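Local atomic coordinates of transcriptional regulator (Mesorhizobium loti, PDB entry 3BHQ), a protein that probably binds cis-regulatory DNA and controls transcription as a helix-turn-helix regulator of the TetR family. Residues A[143-148]-A[152-157]. Residues are numbered along the deposited sequence; the frame is centred on the assembly and turned at random.
Sequences SCFQKL and GLIQTG
L148 O accepts a hydrogen bond from L153 N, 3.0 Å long and nearly in line with the carbonyl, with a C=O...N angle of 163°. The bond belongs to a Schellman motif that ends helix 123-150. G152 takes a positive phi there, and the chain turns back along the helix it has just left. Residues 153-156 then run beside the last turns toward helix 159-181, in the all-helical C-terminal domain of this TetR-type protein.

Three side chains of the returning segment point at the helix. L153 meets L148 at their ends, CD1 to CD2 at 3.8 Å. I154 reaches in next to it. Its CG1 stands between the backbone N and the carbonyl carbon (chi1 64°) and lies 3.7 Å from L148 CB. The side chain stays extended at its second torsion, which carries CD1 on to the F145 ring, 3.8 Å from F145 CD1, at an oblique approach. With I154 cut back to an alanine, CG1 and CD1 are gone, and a gap is likely to open between L148 CB and the F145 ring. M88 of helix 88-103 also touches L148, L153 and I154, so the turn packs against a second helix.

T156 crosses F145 at about a right angle. Its hydroxyl is hydrogen-bonded to T149 OG1, and T149 OG1 is also hydrogen-bonded to F145 O. The F145 ring meets F202 as well, with the planes at about 40°. T156 OG1 sits 3.5 Å from F145 CB, and the T156 methyl CG2 lies 4.2 Å from F145 CD2.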
loop_
_atom_site.group_PDB
_atom_site.type_symbol
_atom_site.label_atom_id
_atom_site.label_comp_id
_atom_site.label_asym_id
_atom_site.label_seq_id
_atom_site.Cartn_x
_atom_site.Cartn_y
_atom_site.Cartn_z
ATOM N N SER A 143 3.069 -17.087 -13.533
ATOM C CA SER A 143 2.882 -18.121 -14.557
ATOM C C SER A 143 3.510 -17.670 -15.877
ATOM O O SER A 143 4.221 -18.442 -16.526
ATOM C CB SER A 143 1.399 -18.475 -14.727
ATOM O OG SER A 143 1.263 -19.506 -15.677
ATOM N N CYS A 144 3.303 -16.399 -16.227
ATOM C CA CYS A 144 3.932 -15.802 -17.420
ATOM C C CYS A 144 5.478 -15.821 -17.344
ATOM O O CYS A 144 6.153 -16.212 -18.302
ATOM C CB CYS A 144 3.390 -14.389 -17.652
ATOM S SG CYS A 144 4.297 -13.396 -18.804
ATOM N N PHE A 145 6.035 -15.408 -16.208
ATOM C CA PHE A 145 7.492 -15.412 -16.026
ATOM C C PHE A 145 8.115 -16.820 -16.049
ATOM O O PHE A 145 9.259 -16.984 -16.508
ATOM C CB PHE A 145 7.898 -14.730 -14.716
ATOM C CG PHE A 145 7.715 -13.237 -14.672
ATOM C CD1 PHE A 145 7.392 -12.445 -15.803
ATOM C CD2 PHE A 145 7.984 -12.594 -13.471
ATOM C CE1 PHE A 145 7.272 -11.036 -15.684
ATOM C CE2 PHE A 145 7.896 -11.185 -13.362
ATOM C CZ PHE A 145 7.534 -10.427 -14.445
ATOM N N GLN A 146 7.381 -17.805 -15.536
ATOM C CA GLN A 146 7.861 -19.204 -15.549
ATOM C C GLN A 146 8.017 -19.688 -16.977
ATOM O O GLN A 146 9.036 -20.320 -17.317
ATOM C CB GLN A 146 6.916 -20.142 -14.792
ATOM C CG GLN A 146 7.405 -21.619 -14.706
ATOM C CD GLN A 146 8.754 -21.735 -14.032
ATOM O OE1 GLN A 146 8.872 -21.546 -12.816
ATOM N NE2 GLN A 146 9.787 -22.061 -14.819
ATOM N N LYS A 147 7.008 -19.406 -17.799
ATOM C CA LYS A 147 7.040 -19.757 -19.228
ATOM C C LYS A 147 8.169 -19.017 -19.945
ATOM O O LYS A 147 8.896 -19.614 -20.736
ATOM C CB LYS A 147 5.684 -19.516 -19.890
ATOM C CG LYS A 147 4.594 -20.435 -19.337
ATOM C CD LYS A 147 3.199 -20.067 -19.832
ATOM C CE LYS A 147 2.126 -20.780 -19.007
ATOM N NZ LYS A 147 0.755 -20.314 -19.340
ATOM N N LEU A 148 8.356 -17.731 -19.637
ATOM C CA LEU A 148 9.471 -16.962 -20.213
ATOM C C LEU A 148 10.832 -17.513 -19.763
ATOM O O LEU A 148 11.786 -17.482 -20.533
ATOM C CB LEU A 148 9.367 -15.465 -19.876
ATOM C CG LEU A 148 8.213 -14.717 -20.546
ATOM C CD1 LEU A 148 8.044 -13.356 -19.919
ATOM C CD2 LEU A 148 8.431 -14.612 -22.069
ATOM N N GLY A 152 14.062 -19.444 -21.935
ATOM C CA GLY A 152 15.363 -18.785 -21.861
ATOM C C GLY A 152 15.370 -17.295 -22.146
ATOM O O GLY A 152 16.432 -16.734 -22.433
ATOM N N LEU A 153 14.202 -16.645 -22.027
ATOM C CA LEU A 153 14.065 -15.213 -22.334
ATOM C C LEU A 153 14.375 -14.308 -21.135
ATOM O O LEU A 153 14.835 -13.180 -21.321
ATOM C CB LEU A 153 12.683 -14.931 -22.935
ATOM C CG LEU A 153 12.439 -15.560 -24.329
ATOM C CD1 LEU A 153 11.020 -15.395 -24.763
ATOM C CD2 LEU A 153 13.374 -14.968 -25.389
ATOM N N ILE A 154 14.071 -14.789 -19.926
ATOM C CA ILE A 154 14.421 -14.144 -18.647
ATOM C C ILE A 154 14.881 -15.277 -17.717
ATOM O O ILE A 154 14.849 -16.433 -18.121
ATOM C CB ILE A 154 13.232 -13.338 -17.998
ATOM C CG1 ILE A 154 12.041 -14.243 -17.596
ATOM C CG2 ILE A 154 12.770 -12.227 -18.956
ATOM C CD1 ILE A 154 10.860 -13.499 -16.900
ATOM N N GLN A 155 15.278 -14.942 -16.486
ATOM C CA GLN A 155 15.643 -15.953 -15.467
ATOM C C GLN A 155 15.040 -15.618 -14.101
ATOM O O GLN A 155 15.652 -14.872 -13.321
ATOM C CB GLN A 155 17.172 -16.137 -15.346
ATOM C CG GLN A 155 17.593 -17.237 -14.322
ATOM C CD GLN A 155 16.963 -18.606 -14.613
ATOM O OE1 GLN A 155 17.063 -19.112 -15.741
ATOM N NE2 GLN A 155 16.315 -19.206 -13.603
ATOM N N THR A 156 13.836 -16.137 -13.846
ATOM C CA THR A 156 13.144 -15.952 -12.582
ATOM C C THR A 156 12.978 -17.312 -11.912
ATOM O O THR A 156 12.072 -18.086 -12.266
ATOM C CB THR A 156 11.775 -15.247 -12.762
ATOM O OG1 THR A 156 10.918 -16.047 -13.586
ATOM C CG2 THR A 156 11.953 -13.860 -13.370
ATOM N N GLY A 157 13.882 -17.601 -10.967
ATOM C CA GLY A 157 13.855 -18.839 -10.181
ATOM C C GLY A 157 12.614 -18.997 -9.319
ATOM O O GLY A 157 12.079 -20.105 -9.219
#